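Side-chain contacts in fat acid-binding protein (Eubacterium ventriosum, PDB 3NYI), which probably binds long-chain fatty acids, as other DegV-family proteins do, and holds a stearic acid molecule in the crystal: residues V44-T47 with R48-Y52; Y73-V76 with F77-F80; T91-T94 with L95-G98; R211-N214 with K215-S219; K226-E230 with N231-N235. All coordinates share one frame; numbering follows the deposited sequence. Where two conformers were deposited one is given.

Contact 1: V44-T47 with R48-Y52; sequences VDIT and RDECY
Thr47 stands just before the helix that opens at Arg48, and its O accepts the first backbone bond of that helix from Cys51 N at 3.2 Å. The side chains close the same turn. Glu50 sends its CG beside its own backbone N (chi1 -57°) and runs out extended, which carries the carboxylate back over the helix end, crossing the Thr47 side chain at about a right angle. There OE1 takes Thr47 N at 2.9 Å, from above the carboxylate plane. In return Glu50 N points at Thr47 OG1, 3.2 Å away, although the place of this hydroxyl is less certain. Ile46 lays CG1 3.7 Å from Glu50 OE1, while CD1 reaches Cys51 CB at 4.4 Å, and Ile46 and Cys51 rest on Phe34 and Ile274. On another side of the helix, Arg48 is held by the carbonyls of Gly243 and Ile272 and by Asp49. Accepting from each other's backbone N-H, Thr47 and Glu50 form a capping box, the classic start of an alpha-helix, here helix 48-57.

Contact 2: Y73-V76 with F77-F80; sequences YADV and FRSF
Residues 73-80 form an unbroken run of helix 70-81, in which Phe77 N meets Tyr73 O at 2.9 Å and Arg78 N, Ser79 N and Phe80 N repeat the i to i+4 bond. The helix packs on the parallel strands 6-10, 25-33 and 87-91, with its aromatic side chains turned to them and to helix 99-113. Tyr73 and Phe77 point the same way, side by side, their ring planes 39° apart. Tyr73 CD2 comes to 3.8 Å from Phe77 CZ, while Tyr73 O sits over one face of the Phe77 ring. An alanine at Phe77 is likely to open a gap beside Tyr73, between the helix and Cys89 and Val110. One turn on, Val76 CG1 touches Phe80 CE2 at 3.6 Å. In one conformer Arg78 brings NH2 near Ala74 CB and pairs with Asp113. Ser79 turns OG between its backbone N and carbonyl carbon (chi1 72°), which brings it back along the helix: Val76 O, already bonded to Phe80 N, accepts Ser79 OG as well, at 3.1 Å.

Contact 3: T91-T94 with L95-G98; sequences TITT and LFSG. With STE (stearic acid), chain C.
Thr93 and Phe96 meet in the packed half of this turn, between strand 87-91 and helix 99-113. The methyl CG2 of Thr93 presses on one face of the Phe96 ring, 3.6 Å from its centroid, a CH-pi contact. The opposite face is taken by the fatty-acid chain, whose C7 lies 3.8 Å from CD2 of Phe96, leaving the ring sandwiched between protein and lipid. Ile92 CD1 approaches the ring edge. The other branch of Ile92, CG2, comes within 3.5 Å of Ser97 CB, a snug fit for two carbons. The OG of the same serine donates to O1 of the stearic acid at 2.6 Å and accepts from Ser99 N; Thr65 OG1 bonds to the lipid too. The backbone turns back on Thr93: its O accepts Phe96 N at 3.0 Å and, weakly, Ser97 N, while Thr93 OG1, anti to its own N (chi1 174°), receives Leu95 N and also bonds to Gly202 O.

The other side is looser. Leu95 is exposed and touches Thr93 OG1 through CB, and Thr94 turns its hydroxyl to Asp123. A water lies within bonding distance of both Ile92 O and Ser97 O, bridging the loop. The contact thus divides the ligand chemically: hydroxyls hold its polar head, while an aromatic face lines its hydrocarbon tail, consistent with a pocket for a fatty acid.

Contact 4: R211-N214 with K215-S219; sequences RNRN and KLKNS
Asn212 swings CG away from its backbone N (chi1 174°), bringing OD1 up to Lys215 N at 2.9 Å, whereas Lys217, with CG beside its own N (chi1 -67°) and a bend at chi3, sends its ammonium back toward Asn214. The first of these is an N-cap: OD1 accepts Lys215 N in the plane of the amide, on a lone pair, at the opening of helix 213-231. Asn212 O then takes Leu216 N at 2.8 Å, starting the regular i to i+4 bonds that Arg213 and Asn214 continue. The aliphatic part of Lys215 crosses Asn212 at about a right angle, its CD 3.9 Å from Asn212 CB. Leu216, buried, folds CG and CD1 against Asn212 O and packs on Lys194, Val196 and Thr167 of the adjoining sheet. On another flank Arg213 CG lies 4.0 Å from Lys217 CE. These two cations share one anion, Glu248, whose carboxylate probably offsets the charge of both, and Arg213 also reaches the carbonyl of Tyr283. Farther along the helix, a water bridges Asn214 O and, weakly, Asn218 OD1. Asn214 and Lys217 lie side by side, and Lys217 NZ gives a weak bond of 3.3 Å to Asn214 OD1.

Contact 5: K226-E230 with N231-N235; sequences KYLDE and NNKDN
Asn231 N meets Tyr227 O and Leu228 O where helix 213-231 runs out, in weak bonds, the first of 3.1 Å, and Leu228 O also takes Asn232 N weakly at 2.9 Å. Among the side-chain contacts, the end of the Asn231 side chain sits over one face of the Tyr227 ring, tilted to it, their planes 46° apart. Tyr227 keeps CG anti to its N (chi1 176°), which sends the ring across toward strand 285-291, with the hydroxyl on Ser161 O. A leucine in place of Tyr227 would probably leave Ser161 O without that donor and take away the ring face beside the Asn231 side chain. The apolar part is small, Leu228 CB meeting Lys233 CB at 4.1 Å. Asn232 leaves the helix with positive phi (92°), turning the chain into the short 3-10 segment 233-235 that leads to strand 236-242. Of the charged groups, Lys226 NZ holds Glu230 OE2 in a weak 3.4 Å salt bridge, Asp229 pairs with Lys225, and Lys233 NZ reaches Asp261 O.

In the fold
Along the chain contacts 1 to 5 come in series. Contact 1 opens helix 48-57, its centre about 21 Å from that of contact 3. Contacts 2 and 3 sit beside the first sheet, on helix 70-81 and in the loop after strand 87-91, and touch where Tyr73 OH packs on Thr91 CG2 at 3.6 Å. Contacts 4 and 5 mark the two ends of helix 213-231, about 22 Å apart between centres, beside the second sheet; contact 2 lies across the chain's centre from both. Contact 3, nearest that centre, meets the stearic acid and touches strands of the second sheet, consistent with a lipid site between the parts of the chain built on the two sheets.

Contact 1: V44-T47 with R48-Y52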
loop_
_atom_site.group_PDB
_atom_site.type_symbol
_atom_site.label_atom_id
_atom_site.label_comp_id
_atom_site.label_asym_id
_atom_site.label_seq_id
_atom_site.Cartn_x
_atom_site.Cartn_y
_atom_site.Cartn_z
ATOM N N VAL A 44 -6.688 13.999 -5.830
ATOM C CA VAL A 44 -7.796 14.951 -5.926
ATOM C C VAL A 44 -7.307 16.323 -6.389
ATOM O O VAL A 44 -7.801 16.851 -7.389
ATOM C CB VAL A 44 -8.569 15.096 -4.589
ATOM C CG1 VAL A 44 -9.632 16.192 -4.695
ATOM C CG2 VAL A 44 -9.197 13.766 -4.174
ATOM N N ASP A 45 -6.339 16.891 -5.672
ATOM C CA ASP A 45 -5.792 18.209 -6.019
ATOM C C ASP A 45 -4.563 18.100 -6.921
ATOM O O ASP A 45 -4.041 19.101 -7.405
ATOM C CB ASP A 45 -5.435 19.009 -4.755
ATOM C CG ASP A 45 -6.623 19.201 -3.831
ATOM O OD1 ASP A 45 -7.744 19.461 -4.330
ATOM O OD2 ASP A 45 -6.437 19.090 -2.603
ATOM N N ILE A 46 -4.093 16.879 -7.136
ATOM C CA ILE A 46 -2.896 16.645 -7.933
ATOM C C ILE A 46 -2.900 15.189 -8.349
ATOM O O ILE A 46 -3.497 14.359 -7.670
ATOM C CB ILE A 46 -1.599 16.942 -7.141
ATOM C CG1 ILE A 46 -0.382 16.854 -8.064
ATOM C CG2 ILE A 46 -1.451 15.991 -5.943
ATOM C CD1 ILE A 46 0.927 17.114 -7.375
ATOM N N THR A 47 -2.250 14.872 -9.463
ATOM C CA THR A 47 -2.264 13.494 -9.955
ATOM C C THR A 47 -0.965 12.764 -9.664
ATOM O O THR A 47 0.098 13.371 -9.483
ATOM C CB THR A 47 -2.514 13.411 -11.471
ATOM O OG1 THR A 47 -1.293 13.685 -12.167
ATOM C CG2 THR A 47 -3.597 14.393 -11.899
ATOM N N ARG A 48 -1.064 11.443 -9.650
ATOM C CA ARG A 48 0.072 10.597 -9.367
ATOM C C ARG A 48 1.198 10.853 -10.368
ATOM O O ARG A 48 2.358 11.024 -9.989
ATOM C CB ARG A 48 -0.380 9.141 -9.409
ATOM C CG ARG A 48 0.700 8.159 -9.119
ATOM C CD ARG A 48 1.107 7.476 -10.379
ATOM N NE ARG A 48 1.925 6.311 -10.092
ATOM C CZ ARG A 48 2.751 5.765 -10.969
ATOM N NH1 ARG A 48 2.854 6.300 -12.174
ATOM N NH2 ARG A 48 3.473 4.697 -10.641
ATOM N N ASP A 49 0.857 10.903 -11.651
ATOM C CA ASP A 49 1.877 11.118 -12.670
ATOM C C ASP A 49 2.604 12.463 -12.528
ATOM O O ASP A 49 3.820 12.525 -12.718
ATOM C CB ASP A 49 1.296 10.919 -14.077
ATOM C CG ASP A 49 1.033 9.449 -14.396
ATOM O OD1 ASP A 49 1.300 8.585 -13.531
ATOM O OD2 ASP A 49 0.557 9.148 -15.508
ATOM N N GLU A 50 1.873 13.526 -12.180
ATOM C CA GLU A 50 2.477 14.850 -12.010
ATOM C C GLU A 50 3.506 14.839 -10.894
ATOM O O GLU A 50 4.572 15.444 -11.005
ATOM C CB GLU A 50 1.435 15.894 -11.632
ATOM C CG GLU A 50 0.282 16.073 -12.575
ATOM C CD GLU A 50 -0.656 17.151 -12.073
ATOM O OE1 GLU A 50 -1.730 16.812 -11.537
ATOM O OE2 GLU A 50 -0.297 18.341 -12.189
ATOM N N CYS A 51 3.162 14.181 -9.794
ATOM C CA CYS A 51 4.062 14.118 -8.655
ATOM C C CYS A 51 5.370 13.422 -9.018
ATOM O O CYS A 51 6.447 13.894 -8.663
ATOM C CB CYS A 51 3.384 13.412 -7.477
ATOM S SG CYS A 51 4.341 13.443 -5.957
ATOM N N TYR A 52 5.281 12.288 -9.711
ATOM C CA TYR A 52 6.485 11.578 -10.105
ATOM C C TYR A 52 7.347 12.488 -10.982
ATOM O O TYR A 52 8.577 12.492 -10.879
ATOM C CB TYR A 52 6.138 10.303 -10.868
ATOM C CG TYR A 52 5.925 9.061 -10.001
ATOM C CD1 TYR A 52 4.701 8.807 -9.393
ATOM C CD2 TYR A 52 6.940 8.127 -9.831
ATOM C CE1 TYR A 52 4.507 7.648 -8.619
ATOM C CE2 TYR A 52 6.753 6.969 -9.065
ATOM C CZ TYR A 52 5.539 6.740 -8.463
ATOM O OH TYR A 52 5.352 5.587 -7.705
#

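Contact 2: Y73-V76 with F77-F80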
loop_
_atom_site.group_PDB
_atom_site.type_symbol
_atom_site.label_atom_id
_atom_site.label_comp_id
_atom_site.label_asym_id
_atom_site.label_seq_id
_atom_site.Cartn_x
_atom_site.Cartn_y
_atom_site.Cartn_z
ATOM N N TYR A 73 -11.776 12.027 7.326
ATOM C CA TYR A 73 -12.370 10.737 7.659
ATOM C C TYR A 73 -13.792 10.921 8.191
ATOM O O TYR A 73 -14.710 10.228 7.775
ATOM C CB TYR A 73 -11.543 10.043 8.727
ATOM C CG TYR A 73 -10.330 9.283 8.217
ATOM C CD1 TYR A 73 -9.041 9.675 8.560
ATOM C CD2 TYR A 73 -10.482 8.154 7.421
ATOM C CE1 TYR A 73 -7.924 8.966 8.113
ATOM C CE2 TYR A 73 -9.378 7.442 6.970
ATOM C CZ TYR A 73 -8.106 7.850 7.322
ATOM O OH TYR A 73 -7.022 7.123 6.869
ATOM N N ALA A 74 -13.959 11.856 9.124
ATOM C CA ALA A 74 -15.237 12.025 9.809
ATOM C C ALA A 74 -16.380 12.331 8.838
ATOM O O ALA A 74 -17.467 11.782 8.969
ATOM C CB ALA A 74 -15.140 13.126 10.873
ATOM N N ASP A 75 -16.139 13.218 7.878
ATOM C CA ASP A 75 -17.160 13.548 6.884
ATOM C C ASP A 75 -17.568 12.328 6.038
ATOM O O ASP A 75 -18.742 12.148 5.710
ATOM C CB ASP A 75 -16.701 14.706 5.995
ATOM C CG ASP A 75 -16.621 16.045 6.750
ATOM O OD1 ASP A 75 -17.153 16.168 7.878
ATOM O OD2 ASP A 75 -16.019 16.988 6.202
ATOM N N VAL A 76 -16.608 11.478 5.693
ATOM C CA VAL A 76 -16.935 10.245 4.977
ATOM C C VAL A 76 -17.725 9.290 5.875
ATOM O O VAL A 76 -18.791 8.798 5.485
ATOM C CB VAL A 76 -15.663 9.565 4.428
ATOM C CG1 VAL A 76 -15.985 8.193 3.833
ATOM C CG2 VAL A 76 -15.004 10.468 3.396
ATOM N N PHE A 77 -17.220 9.037 7.083
ATOM C CA PHE A 77 -17.930 8.147 8.002
ATOM C C PHE A 77 -19.360 8.635 8.232
ATOM O O PHE A 77 -20.309 7.852 8.195
ATOM C CB PHE A 77 -17.216 8.034 9.355
ATOM C CG PHE A 77 -15.831 7.426 9.285
ATOM C CD1 PHE A 77 -15.370 6.809 8.131
ATOM C CD2 PHE A 77 -14.999 7.463 10.396
ATOM C CE1 PHE A 77 -14.097 6.257 8.082
ATOM C CE2 PHE A 77 -13.728 6.920 10.361
ATOM C CZ PHE A 77 -13.274 6.308 9.200
ATOM N N ARG A 78 -19.502 9.934 8.471
ATOM C CA ARG A 78 -20.797 10.524 8.785
ATOM C C ARG A 78 -21.817 10.332 7.665
ATOM O O ARG A 78 -22.958 9.942 7.912
ATOM C CB ARG A 78 -20.640 12.015 9.102
ATOM C CG ARG A 78 -21.577 12.515 10.182
ATOM C CD ARG A 78 -21.479 14.022 10.357
ATOM N NE ARG A 78 -20.103 14.468 10.563
ATOM C CZ ARG A 78 -19.533 14.625 11.755
ATOM N NH1 ARG A 78 -20.217 14.367 12.867
ATOM N NH2 ARG A 78 -18.275 15.044 11.835
ATOM N N SER A 79 -21.408 10.599 6.430
ATOM C CA SER A 79 -22.333 10.513 5.305
ATOM C C SER A 79 -22.855 9.091 5.091
ATOM O O SER A 79 -24.028 8.899 4.771
ATOM C CB SER A 79 -21.690 11.055 4.025
ATOM O OG SER A 79 -20.702 10.168 3.527
ATOM N N PHE A 80 -21.992 8.094 5.269
ATOM C CA PHE A 80 -22.430 6.707 5.166
ATOM C C PHE A 80 -23.329 6.319 6.342
ATOM O O PHE A 80 -24.384 5.709 6.150
ATOM C CB PHE A 80 -21.229 5.750 5.078
ATOM C CG PHE A 80 -20.483 5.823 3.772
ATOM C CD1 PHE A 80 -21.167 5.849 2.563
ATOM C CD2 PHE A 80 -19.093 5.842 3.750
ATOM C CE1 PHE A 80 -20.480 5.907 1.353
ATOM C CE2 PHE A 80 -18.401 5.898 2.543
ATOM C CZ PHE A 80 -19.097 5.931 1.346
#

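Contact 3: T91-T94 with L95-G98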
loop_
_atom_site.group_PDB
_atom_site.type_symbol
_atom_site.label_atom_id
_atom_site.label_comp_id
_atom_site.label_asym_id
_atom_site.label_seq_id
_atom_site.Cartn_x
_atom_site.Cartn_y
_atom_site.Cartn_z
ATOM N N THR A 91 -6.405 1.476 6.787
ATOM C CA THR A 91 -5.392 2.513 6.693
ATOM C C THR A 91 -4.039 1.880 6.487
ATOM O O THR A 91 -3.846 0.681 6.733
ATOM C CB THR A 91 -5.304 3.377 7.974
ATOM O OG1 THR A 91 -4.764 2.594 9.043
ATOM C CG2 THR A 91 -6.670 3.876 8.382
ATOM N N ILE A 92 -3.103 2.704 6.038
ATOM C CA ILE A 92 -1.707 2.304 5.946
ATOM C C ILE A 92 -1.225 1.878 7.345
ATOM O O ILE A 92 -1.782 2.317 8.362
ATOM C CB ILE A 92 -0.869 3.490 5.402
ATOM C CG1 ILE A 92 0.539 3.041 4.976
ATOM C CG2 ILE A 92 -0.810 4.637 6.447
ATOM C CD1 ILE A 92 1.371 4.172 4.283
ATOM N N THR A 93 -0.201 1.026 7.403
ATOM C CA THR A 93 0.384 0.608 8.684
ATOM C C THR A 93 0.655 1.768 9.647
ATOM O O THR A 93 1.176 2.810 9.256
ATOM C CB THR A 93 1.699 -0.188 8.494
ATOM O OG1 THR A 93 2.292 -0.437 9.775
ATOM C CG2 THR A 93 2.682 0.580 7.630
ATOM N N THR A 94 0.302 1.574 10.917
ATOM C CA THR A 94 0.511 2.601 11.935
ATOM C C THR A 94 1.981 2.893 12.132
ATOM O O THR A 94 2.335 3.920 12.698
ATOM C CB THR A 94 -0.027 2.166 13.309
ATOM O OG1 THR A 94 0.446 0.844 13.596
ATOM C CG2 THR A 94 -1.523 2.167 13.318
ATOM N N LEU A 95 2.840 1.972 11.706
ATOM C CA LEU A 95 4.287 2.191 11.823
ATOM C C LEU A 95 4.839 3.193 10.807
ATOM O O LEU A 95 5.971 3.641 10.969
ATOM C CB LEU A 95 5.063 0.853 11.757
ATOM C CG LEU A 95 4.709 -0.115 12.894
ATOM C CD1 LEU A 95 5.412 -1.483 12.745
ATOM C CD2 LEU A 95 5.036 0.512 14.240
ATOM N N PHE A 96 4.066 3.537 9.765
ATOM C CA PHE A 96 4.505 4.532 8.777
ATOM C C PHE A 96 3.803 5.881 8.957
ATOM O O PHE A 96 4.304 6.900 8.506
ATOM C CB PHE A 96 4.218 4.108 7.325
ATOM C CG PHE A 96 5.035 2.934 6.835
ATOM C CD1 PHE A 96 6.122 2.467 7.554
ATOM C CD2 PHE A 96 4.733 2.337 5.611
ATOM C CE1 PHE A 96 6.869 1.373 7.088
ATOM C CE2 PHE A 96 5.474 1.262 5.141
ATOM C CZ PHE A 96 6.541 0.782 5.885
ATOM N N SER A 97 2.606 5.878 9.534
ATOM C CA SER A 97 1.765 7.072 9.453
ATOM C C SER A 97 0.774 7.121 10.591
ATOM O O SER A 97 0.356 6.089 11.093
ATOM C CB SER A 97 0.993 7.062 8.123
ATOM O OG SER A 97 0.066 8.123 8.050
ATOM N N GLY A 98 0.372 8.327 10.975
ATOM C CA GLY A 98 -0.693 8.473 11.945
ATOM C C GLY A 98 -2.085 8.434 11.322
ATOM O O GLY A 98 -3.069 8.754 11.983
HETATM C C1 STE C . 2.153 10.410 6.318
HETATM O O1 STE C . 1.542 10.198 7.320
HETATM O O2 STE C . 2.742 11.444 6.198
HETATM C C2 STE C . 2.365 9.268 5.297
HETATM C C3 STE C . 3.759 8.618 5.488
HETATM C C4 STE C . 4.002 7.554 4.389
HETATM C C5 STE C . 5.266 6.717 4.692
HETATM C C6 STE C . 5.513 5.704 3.551
HETATM C C7 STE C . 6.830 4.919 3.774
HETATM C C8 STE C . 6.934 3.819 2.686
HETATM C C9 STE C . 8.242 3.009 2.833
HETATM C C10 STE C . 8.331 1.988 1.665
HETATM C C11 STE C . 7.388 0.821 1.966
HETATM C C12 STE C . 6.421 0.438 0.821
HETATM C C13 STE C . 6.892 0.829 -0.588
HETATM C C14 STE C . 6.664 -0.414 -1.491
HETATM C C15 STE C . 6.718 -0.034 -2.989
HETATM C C16 STE C . 6.861 -1.332 -3.821
HETATM C C17 STE C . 5.463 -1.917 -4.119
HETATM C C18 STE C . 5.562 -3.114 -5.092
HETATM O O HOH W 1 -1.662 4.577 9.832
#

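Contact 4: R211-N214 with K215-S219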
loop_
_atom_site.group_PDB
_atom_site.type_symbol
_atom_site.label_atom_id
_atom_site.label_comp_id
_atom_site.label_asym_id
_atom_site.label_seq_id
_atom_site.Cartn_x
_atom_site.Cartn_y
_atom_site.Cartn_z
ATOM N N ARG A 211 23.629 -3.267 -6.998
ATOM C CA ARG A 211 24.001 -2.001 -7.639
ATOM C C ARG A 211 23.309 -1.806 -8.982
ATOM O O ARG A 211 22.943 -0.691 -9.349
ATOM C CB ARG A 211 25.517 -1.937 -7.843
ATOM C CG ARG A 211 26.315 -1.902 -6.554
ATOM C CD ARG A 211 27.806 -1.964 -6.831
ATOM N NE ARG A 211 28.579 -2.014 -5.592
ATOM C CZ ARG A 211 28.860 -0.953 -4.846
ATOM N NH1 ARG A 211 28.435 0.252 -5.214
ATOM N NH2 ARG A 211 29.571 -1.098 -3.734
ATOM N N ASN A 212 23.146 -2.897 -9.717
ATOM C CA ASN A 212 22.555 -2.845 -11.044
ATOM C C ASN A 212 21.042 -3.051 -10.973
ATOM O O ASN A 212 20.572 -3.982 -10.332
ATOM C CB ASN A 212 23.209 -3.913 -11.929
ATOM C CG ASN A 212 22.563 -4.021 -13.288
ATOM O OD1 ASN A 212 21.689 -4.858 -13.505
ATOM N ND2 ASN A 212 23.000 -3.177 -14.223
ATOM N N ARG A 213 20.287 -2.176 -11.631
ATOM C CA ARG A 213 18.829 -2.257 -11.626
ATOM C C ARG A 213 18.311 -3.653 -11.984
ATOM O O ARG A 213 17.471 -4.213 -11.275
ATOM C CB ARG A 213 18.243 -1.222 -12.587
ATOM C CG ARG A 213 16.724 -1.231 -12.670
ATOM C CD ARG A 213 16.080 -0.731 -11.379
ATOM N NE ARG A 213 14.700 -0.294 -11.596
ATOM C CZ ARG A 213 13.967 0.352 -10.694
ATOM N NH1 ARG A 213 14.478 0.628 -9.504
ATOM N NH2 ARG A 213 12.720 0.718 -10.977
ATOM N N ASN A 214 18.802 -4.211 -13.087
ATOM C CA ASN A 214 18.326 -5.518 -13.527
ATOM C C ASN A 214 18.664 -6.635 -12.549
ATOM O O ASN A 214 17.850 -7.529 -12.313
ATOM C CB ASN A 214 18.835 -5.849 -14.935
ATOM C CG ASN A 214 18.030 -5.155 -16.018
ATOM O OD1 ASN A 214 17.025 -4.500 -15.735
ATOM N ND2 ASN A 214 18.468 -5.289 -17.263
ATOM N N LYS A 215 19.864 -6.588 -11.981
ATOM C CA LYS A 215 20.259 -7.580 -10.983
ATOM C C LYS A 215 19.432 -7.435 -9.701
ATOM O O LYS A 215 19.066 -8.421 -9.063
ATOM C CB LYS A 215 21.751 -7.467 -10.673
ATOM C CG LYS A 215 22.660 -7.998 -11.783
ATOM C CD LYS A 215 24.121 -7.674 -11.502
ATOM C CE LYS A 215 25.044 -8.806 -11.940
ATOM N NZ LYS A 215 25.383 -9.716 -10.807
ATOM N N LEU A 216 19.138 -6.199 -9.320
ATOM C CA LEU A 216 18.314 -5.974 -8.138
ATOM C C LEU A 216 16.917 -6.540 -8.338
ATOM O O LEU A 216 16.361 -7.135 -7.424
ATOM C CB LEU A 216 18.237 -4.480 -7.792
ATOM C CG LEU A 216 19.465 -3.912 -7.079
ATOM C CD1 LEU A 216 19.624 -2.413 -7.369
ATOM C CD2 LEU A 216 19.390 -4.174 -5.577
ATOM N N LYS A 217 16.346 -6.356 -9.528
ATOM C CA LYS A 217 15.014 -6.892 -9.796
ATOM C C LYS A 217 15.051 -8.419 -9.784
ATOM O O LYS A 217 14.102 -9.067 -9.344
ATOM C CB LYS A 217 14.446 -6.367 -11.119
ATOM C CG LYS A 217 14.141 -4.872 -11.102
ATOM C CD LYS A 217 13.527 -4.384 -12.410
ATOM C CE LYS A 217 14.505 -4.469 -13.580
ATOM N NZ LYS A 217 13.950 -3.808 -14.792
ATOM N N ASN A 218 16.147 -8.999 -10.249
ATOM C CA ASN A 218 16.278 -10.450 -10.170
ATOM C C ASN A 218 16.368 -10.928 -8.723
ATOM O O ASN A 218 15.837 -11.977 -8.379
ATOM C CB ASN A 218 17.464 -10.945 -10.996
ATOM C CG ASN A 218 17.194 -10.883 -12.487
ATOM O OD1 ASN A 218 16.048 -10.983 -12.926
ATOM N ND2 ASN A 218 18.245 -10.709 -13.271
ATOM N N SER A 219 17.026 -10.149 -7.871
ATOM C CA SER A 219 17.128 -10.512 -6.461
ATOM C C SER A 219 15.783 -10.397 -5.764
ATOM O O SER A 219 15.456 -11.239 -4.926
ATOM C CB SER A 219 18.154 -9.646 -5.733
ATOM O OG SER A 219 19.441 -9.847 -6.276
HETATM O O HOH W 2 15.900 -7.982 -14.238
#

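Contact 5: K226-E230 with N231-N235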
loop_
_atom_site.group_PDB
_atom_site.type_symbol
_atom_site.label_atom_id
_atom_site.label_comp_id
_atom_site.label_asym_id
_atom_site.label_seq_id
_atom_site.Cartn_x
_atom_site.Cartn_y
_atom_site.Cartn_z
ATOM N N LYS A 226 11.570 -17.741 -2.753
ATOM C CA LYS A 226 11.855 -18.460 -1.522
ATOM C C LYS A 226 10.669 -18.433 -0.554
ATOM O O LYS A 226 10.293 -19.448 0.017
ATOM C CB LYS A 226 13.107 -17.875 -0.861
ATOM C CG LYS A 226 13.438 -18.472 0.496
ATOM C CD LYS A 226 14.657 -17.788 1.120
ATOM C CE LYS A 226 15.050 -18.450 2.437
ATOM N NZ LYS A 226 15.400 -19.883 2.229
ATOM N N TYR A 227 10.075 -17.260 -0.358
ATOM C CA TYR A 227 8.931 -17.151 0.521
ATOM C C TYR A 227 7.720 -17.930 -0.009
ATOM O O TYR A 227 7.038 -18.641 0.742
ATOM C CB TYR A 227 8.555 -15.667 0.695
ATOM C CG TYR A 227 7.320 -15.463 1.525
ATOM C CD1 TYR A 227 7.373 -15.573 2.911
ATOM C CD2 TYR A 227 6.095 -15.156 0.930
ATOM C CE1 TYR A 227 6.240 -15.389 3.693
ATOM C CE2 TYR A 227 4.942 -14.953 1.713
ATOM C CZ TYR A 227 5.028 -15.077 3.091
ATOM O OH TYR A 227 3.914 -14.879 3.889
ATOM N N LEU A 228 7.439 -17.793 -1.301
ATOM C CA LEU A 228 6.295 -18.496 -1.874
ATOM C C LEU A 228 6.492 -20.010 -1.835
ATOM O O LEU A 228 5.566 -20.752 -1.515
ATOM C CB LEU A 228 5.995 -18.022 -3.299
ATOM C CG LEU A 228 5.451 -16.586 -3.349
ATOM C CD1 LEU A 228 5.381 -16.082 -4.782
ATOM C CD2 LEU A 228 4.075 -16.507 -2.679
ATOM N N ASP A 229 7.699 -20.462 -2.152
ATOM C CA ASP A 229 7.988 -21.893 -2.120
ATOM C C ASP A 229 7.845 -22.478 -0.721
ATOM O O ASP A 229 7.320 -23.580 -0.550
ATOM C CB ASP A 229 9.371 -22.173 -2.692
ATOM C CG ASP A 229 9.429 -21.924 -4.185
ATOM O OD1 ASP A 229 8.343 -21.695 -4.776
ATOM O OD2 ASP A 229 10.541 -21.942 -4.756
ATOM N N GLU A 230 8.296 -21.734 0.283
ATOM C CA GLU A 230 8.161 -22.169 1.667
ATOM C C GLU A 230 6.704 -22.320 2.072
ATOM O O GLU A 230 6.361 -23.250 2.795
ATOM C CB GLU A 230 8.864 -21.207 2.632
ATOM C CG GLU A 230 10.381 -21.281 2.588
ATOM C CD GLU A 230 11.049 -20.172 3.391
ATOM O OE1 GLU A 230 10.335 -19.269 3.895
ATOM O OE2 GLU A 230 12.293 -20.202 3.509
ATOM N N ASN A 231 5.850 -21.421 1.584
ATOM C CA ASN A 231 4.500 -21.282 2.117
ATOM C C ASN A 231 3.359 -21.794 1.229
ATOM O O ASN A 231 2.185 -21.692 1.591
ATOM C CB ASN A 231 4.263 -19.828 2.513
ATOM C CG ASN A 231 5.139 -19.406 3.686
ATOM O OD1 ASN A 231 6.157 -18.722 3.521
ATOM N ND2 ASN A 231 4.754 -19.833 4.875
ATOM N N ASN A 232 3.724 -22.324 0.070
ATOM C CA ASN A 232 2.781 -22.965 -0.838
ATOM C C ASN A 232 2.279 -21.914 -1.808
ATOM O O ASN A 232 1.287 -21.245 -1.558
ATOM C CB ASN A 232 1.625 -23.621 -0.073
ATOM C CG ASN A 232 0.889 -24.644 -0.903
ATOM O OD1 ASN A 232 0.880 -24.573 -2.138
ATOM N ND2 ASN A 232 0.278 -25.621 -0.230
ATOM N N LYS A 233 3.004 -21.772 -2.904
ATOM C CA LYS A 233 2.744 -20.738 -3.884
ATOM C C LYS A 233 1.295 -20.739 -4.396
ATOM O O LYS A 233 0.732 -19.676 -4.678
ATOM C CB LYS A 233 3.724 -20.913 -5.033
ATOM C CG LYS A 233 3.556 -19.948 -6.161
ATOM C CD LYS A 233 4.667 -20.162 -7.187
ATOM C CE LYS A 233 4.587 -21.544 -7.817
ATOM N NZ LYS A 233 3.465 -21.658 -8.787
ATOM N N ASP A 234 0.698 -21.927 -4.495
ATOM C CA ASP A 234 -0.655 -22.059 -5.035
ATOM C C ASP A 234 -1.672 -21.360 -4.146
ATOM O O ASP A 234 -2.781 -21.056 -4.584
ATOM C CB ASP A 234 -1.057 -23.530 -5.142
ATOM C CG ASP A 234 -0.245 -24.295 -6.172
ATOM O OD1 ASP A 234 0.226 -23.676 -7.150
ATOM O OD2 ASP A 234 -0.099 -25.527 -5.997
ATOM N N ASN A 235 -1.307 -21.128 -2.890
ATOM C CA ASN A 235 -2.249 -20.560 -1.941
ATOM C C ASN A 235 -2.186 -19.040 -1.831
ATOM O O ASN A 235 -2.842 -18.474 -0.969
ATOM C CB ASN A 235 -2.109 -21.222 -0.572
ATOM C CG ASN A 235 -2.560 -22.691 -0.584
ATOM O OD1 ASN A 235 -3.314 -23.128 -1.469
ATOM N ND2 ASN A 235 -2.104 -23.451 0.395
#